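Local coordinates for tRNA (adenine(58)-N(1))-methyltransferase catalytic subunit TRM61 C-terminal domain-containing protein (Thermoplasma acidophilum, PDB 1YB2) that probably transfers methyl groups from S-adenosyl-L-methionine to adenine in RNA, most likely tRNA, at residues R58-S69 and K267-I275. Residues are numbered along the deposited sequence; the frame is centred on the assembly and turned at random.
Sequences RVIEPGDELIVS and KKSGMVYRI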
loop_
_atom_site.group_PDB
_atom_site.type_symbol
_atom_site.label_atom_id
_atom_site.label_comp_id
_atom_site.label_asym_id
_atom_site.label_seq_id
_atom_site.Cartn_x
_atom_site.Cartn_y
_atom_site.Cartn_z
ATOM N N ARG A 58 -2.791 -35.572 -10.370
ATOM C CA ARG A 58 -2.183 -34.538 -11.221
ATOM C C ARG A 58 -1.739 -33.345 -10.356
ATOM O O ARG A 58 -2.220 -33.168 -9.234
ATOM C CB ARG A 58 -3.109 -34.119 -12.382
ATOM C CG ARG A 58 -2.641 -32.867 -13.153
ATOM C CD ARG A 58 -2.961 -32.902 -14.645
ATOM N NE ARG A 58 -4.270 -33.487 -14.930
ATOM C CZ ARG A 58 -4.975 -33.278 -16.040
ATOM N NH1 ARG A 58 -4.516 -32.467 -16.993
ATOM N NH2 ARG A 58 -6.154 -33.878 -16.190
ATOM N N VAL A 59 -0.777 -32.580 -10.863
ATOM C CA VAL A 59 -0.200 -31.479 -10.115
ATOM C C VAL A 59 -1.036 -30.222 -10.356
ATOM O O VAL A 59 -1.217 -29.780 -11.492
ATOM C CB VAL A 59 1.330 -31.281 -10.425
ATOM C CG1 VAL A 59 1.632 -31.464 -11.907
ATOM C CG2 VAL A 59 1.841 -29.934 -9.921
ATOM N N ILE A 60 -1.578 -29.692 -9.266
ATOM C CA ILE A 60 -2.388 -28.483 -9.298
ATOM C C ILE A 60 -1.460 -27.271 -9.345
ATOM O O ILE A 60 -0.445 -27.239 -8.655
ATOM C CB ILE A 60 -3.338 -28.416 -8.071
ATOM C CG1 ILE A 60 -4.251 -29.650 -8.006
ATOM C CG2 ILE A 60 -4.137 -27.140 -8.057
ATOM C CD1 ILE A 60 -4.876 -30.100 -9.348
ATOM N N GLU A 61 -1.819 -26.289 -10.174
ATOM C CA GLU A 61 -0.999 -25.099 -10.398
ATOM C C GLU A 61 -1.803 -23.837 -10.074
ATOM O O GLU A 61 -3.040 -23.854 -10.140
ATOM C CB GLU A 61 -0.541 -25.036 -11.864
ATOM C CG GLU A 61 0.165 -26.310 -12.383
ATOM C CD GLU A 61 1.609 -26.469 -11.880
ATOM O OE1 GLU A 61 2.102 -25.628 -11.084
ATOM O OE2 GLU A 61 2.261 -27.461 -12.290
ATOM N N PRO A 62 -1.105 -22.741 -9.724
ATOM C CA PRO A 62 -1.807 -21.462 -9.560
ATOM C C PRO A 62 -2.668 -21.138 -10.792
ATOM O O PRO A 62 -2.270 -21.415 -11.928
ATOM C CB PRO A 62 -0.667 -20.437 -9.437
ATOM C CG PRO A 62 0.515 -21.241 -8.913
ATOM C CD PRO A 62 0.348 -22.631 -9.473
ATOM N N GLY A 63 -3.840 -20.555 -10.564
ATOM C CA GLY A 63 -4.765 -20.246 -11.657
ATOM C C GLY A 63 -5.724 -21.390 -11.995
ATOM O O GLY A 63 -6.720 -21.159 -12.672
ATOM N N ASP A 64 -5.448 -22.619 -11.531
ATOM C CA ASP A 64 -6.390 -23.748 -11.784
ATOM C C ASP A 64 -7.720 -23.478 -11.076
ATOM O O ASP A 64 -7.759 -22.900 -10.002
ATOM C CB ASP A 64 -5.838 -25.122 -11.327
ATOM C CG ASP A 64 -4.694 -25.640 -12.193
ATOM O OD1 ASP A 64 -4.383 -25.052 -13.248
ATOM O OD2 ASP A 64 -4.087 -26.666 -11.811
ATOM N N GLU A 65 -8.815 -23.878 -11.708
ATOM C CA GLU A 65 -10.135 -23.715 -11.126
ATOM C C GLU A 65 -10.568 -25.054 -10.540
ATOM O O GLU A 65 -10.542 -26.091 -11.224
ATOM C CB GLU A 65 -11.132 -23.243 -12.195
ATOM C CG GLU A 65 -12.539 -23.101 -11.702
ATOM C CD GLU A 65 -13.473 -22.446 -12.730
ATOM O OE1 GLU A 65 -14.650 -22.212 -12.373
ATOM O OE2 GLU A 65 -13.038 -22.166 -13.878
ATOM N N LEU A 66 -10.929 -25.041 -9.262
ATOM C CA LEU A 66 -11.458 -26.228 -8.594
ATOM C C LEU A 66 -12.927 -25.963 -8.293
ATOM O O LEU A 66 -13.261 -25.015 -7.584
ATOM C CB LEU A 66 -10.678 -26.556 -7.303
ATOM C CG LEU A 66 -9.141 -26.566 -7.312
ATOM C CD1 LEU A 66 -8.565 -26.967 -5.946
ATOM C CD2 LEU A 66 -8.582 -27.470 -8.399
ATOM N N ILE A 67 -13.798 -26.779 -8.876
ATOM C CA ILE A 67 -15.241 -26.640 -8.676
ATOM C C ILE A 67 -15.672 -27.708 -7.684
ATOM O O ILE A 67 -15.715 -28.893 -7.991
ATOM C CB ILE A 67 -16.054 -26.731 -10.008
ATOM C CG1 ILE A 67 -15.451 -25.796 -11.070
ATOM C CG2 ILE A 67 -17.560 -26.409 -9.747
ATOM C CD1 ILE A 67 -16.208 -25.767 -12.425
ATOM N N VAL A 68 -15.948 -27.278 -6.465
ATOM C CA VAL A 68 -16.354 -28.213 -5.429
ATOM C C VAL A 68 -17.823 -27.970 -5.063
ATOM O O VAL A 68 -18.199 -26.885 -4.606
ATOM C CB VAL A 68 -15.344 -28.251 -4.235
ATOM C CG1 VAL A 68 -14.355 -27.091 -4.291
ATOM C CG2 VAL A 68 -16.050 -28.364 -2.877
ATOM N N SER A 69 -18.637 -28.985 -5.362
ATOM C CA SER A 69 -20.104 -28.949 -5.246
ATOM C C SER A 69 -20.775 -27.778 -5.966
ATOM O O SER A 69 -21.713 -27.162 -5.445
ATOM C CB SER A 69 -20.536 -29.039 -3.781
ATOM O OG SER A 69 -20.270 -30.339 -3.282
ATOM N N LYS A 267 -5.960 -14.078 -12.904
ATOM C CA LYS A 267 -5.819 -14.847 -14.150
ATOM C C LYS A 267 -5.965 -16.357 -13.910
ATOM O O LYS A 267 -5.240 -16.953 -13.094
ATOM C CB LYS A 267 -4.451 -14.559 -14.807
ATOM C CG LYS A 267 -4.145 -15.395 -16.077
ATOM C CD LYS A 267 -4.977 -14.934 -17.275
ATOM C CE LYS A 267 -4.837 -15.908 -18.469
ATOM N NZ LYS A 267 -3.421 -15.930 -18.989
ATOM N N LYS A 268 -6.875 -16.983 -14.655
ATOM C CA LYS A 268 -7.035 -18.436 -14.592
ATOM C C LYS A 268 -6.059 -19.121 -15.528
ATOM O O LYS A 268 -5.736 -18.576 -16.577
ATOM C CB LYS A 268 -8.471 -18.819 -14.925
ATOM C CG LYS A 268 -9.460 -18.222 -13.932
ATOM C CD LYS A 268 -10.917 -18.612 -14.239
ATOM C CE LYS A 268 -11.360 -18.046 -15.564
ATOM N NZ LYS A 268 -12.801 -18.323 -15.795
ATOM N N SER A 269 -5.593 -20.317 -15.159
ATOM C CA SER A 269 -4.742 -21.097 -16.049
ATOM C C SER A 269 -5.508 -21.684 -17.240
ATOM O O SER A 269 -4.907 -22.036 -18.255
ATOM C CB SER A 269 -4.060 -22.241 -15.273
ATOM O OG SER A 269 -5.028 -23.180 -14.819
ATOM N N GLY A 270 -6.827 -21.795 -17.109
ATOM C CA GLY A 270 -7.651 -22.455 -18.108
ATOM C C GLY A 270 -8.018 -23.891 -17.744
ATOM O O GLY A 270 -8.916 -24.471 -18.372
HETATM N N MSE A 271 -7.327 -24.470 -16.760
HETATM C CA MSE A 271 -7.570 -25.851 -16.330
HETATM C C MSE A 271 -8.651 -25.872 -15.227
HETATM O O MSE A 271 -8.621 -25.077 -14.279
HETATM C CB MSE A 271 -6.271 -26.547 -15.877
HETATM C CG MSE A 271 -6.442 -28.002 -15.518
HETATM SE SE MSE A 271 -7.009 -29.063 -17.124
HETATM C CE MSE A 271 -7.605 -30.756 -16.249
ATOM N N VAL A 272 -9.609 -26.781 -15.386
ATOM C CA VAL A 272 -10.730 -26.936 -14.465
ATOM C C VAL A 272 -10.810 -28.383 -13.940
ATOM O O VAL A 272 -10.752 -29.344 -14.718
ATOM C CB VAL A 272 -12.082 -26.539 -15.116
ATOM C CG1 VAL A 272 -13.160 -26.396 -14.050
ATOM C CG2 VAL A 272 -11.973 -25.233 -15.902
ATOM N N TYR A 273 -10.889 -28.525 -12.616
ATOM C CA TYR A 273 -11.114 -29.818 -11.964
ATOM C C TYR A 273 -12.430 -29.789 -11.205
ATOM O O TYR A 273 -12.797 -28.778 -10.601
ATOM C CB TYR A 273 -9.991 -30.151 -10.985
ATOM C CG TYR A 273 -8.640 -30.268 -11.625
ATOM C CD1 TYR A 273 -8.230 -31.465 -12.218
ATOM C CD2 TYR A 273 -7.768 -29.180 -11.648
ATOM C CE1 TYR A 273 -6.982 -31.574 -12.815
ATOM C CE2 TYR A 273 -6.524 -29.277 -12.245
ATOM C CZ TYR A 273 -6.138 -30.483 -12.814
ATOM O OH TYR A 273 -4.914 -30.572 -13.408
ATOM N N ARG A 274 -13.141 -30.907 -11.243
ATOM C CA ARG A 274 -14.426 -31.025 -10.562
ATOM C C ARG A 274 -14.356 -32.149 -9.549
ATOM O O ARG A 274 -13.927 -33.257 -9.886
ATOM C CB ARG A 274 -15.533 -31.316 -11.576
ATOM C CG ARG A 274 -15.794 -30.151 -12.512
ATOM C CD ARG A 274 -16.485 -30.610 -13.786
ATOM N NE ARG A 274 -16.463 -29.544 -14.774
ATOM C CZ ARG A 274 -17.311 -28.520 -14.803
ATOM N NH1 ARG A 274 -17.188 -27.605 -15.751
ATOM N NH2 ARG A 274 -18.274 -28.396 -13.886
ATOM N N ILE A 275 -14.764 -31.865 -8.312
ATOM C CA ILE A 275 -14.982 -32.929 -7.304
ATOM C C ILE A 275 -16.356 -32.898 -6.606
ATOM O O ILE A 275 -16.954 -31.833 -6.410
ATOM C CB ILE A 275 -13.871 -32.998 -6.233
ATOM C CG1 ILE A 275 -13.430 -31.604 -5.800
ATOM C CG2 ILE A 275 -12.707 -33.861 -6.714
ATOM C CD1 ILE A 275 -13.932 -31.245 -4.441
HETATM O O HOH W 1 -3.205 -28.761 -13.152
HETATM O O HOH W 2 -8.455 -22.249 -14.589
#
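Tyr273 lies across Leu66, Ile60 and Arg58, on the last strand of the chain, which runs parallel to strand 65-68 and forms an edge of the N-terminal domain's sheet. Backbone bonds knit the pair: Glu65 N donates to Met271 O, Tyr273 N to Glu65 O and Ile67 N to Tyr273 O, each 2.8 Å. From the backbone, Tyr273 CB sits 4.0 Å from Leu66 CD2, and the same methyl meets ring atom CD2. With CG anti to the carbonyl carbon (chi1 -61°), the ring is carried over toward 58-69, where Ile60 CD1 makes a CH-pi contact with its face, 3.8 Å from the centroid. Further out, CE2 has Asp64 OD2 at its edge, and Arg58 NE lies at the same ring's edge, beside CE1. The guanidinium stands almost perpendicular to the ring (89°), with the hydroxyl oxygen over one of its faces, while Arg58 CG packs 3.2 Å from OH. The hydroxyl itself donates to a water that in turn donates to Val59 O and Asp64 OD2. A tyrosine suits this place: its ring packs on Ile60 and Leu66 while its hydroxyl reaches the water.

Asp64 is the shared acceptor: OD2 also takes Glu61 N across a type II turn, and OD1 receives Ser269 OG (2.5 Å) on its anti lone pair. Gly63 takes the third place of the turn with phi 88°, and having no CB it leaves room for Ser269 N, which bonds to Gly63 O. Glu61 N, Ser269 OG and the water would probably stabilise the carboxylate's negative charge, and its bonds link the turn to the C-terminal segment.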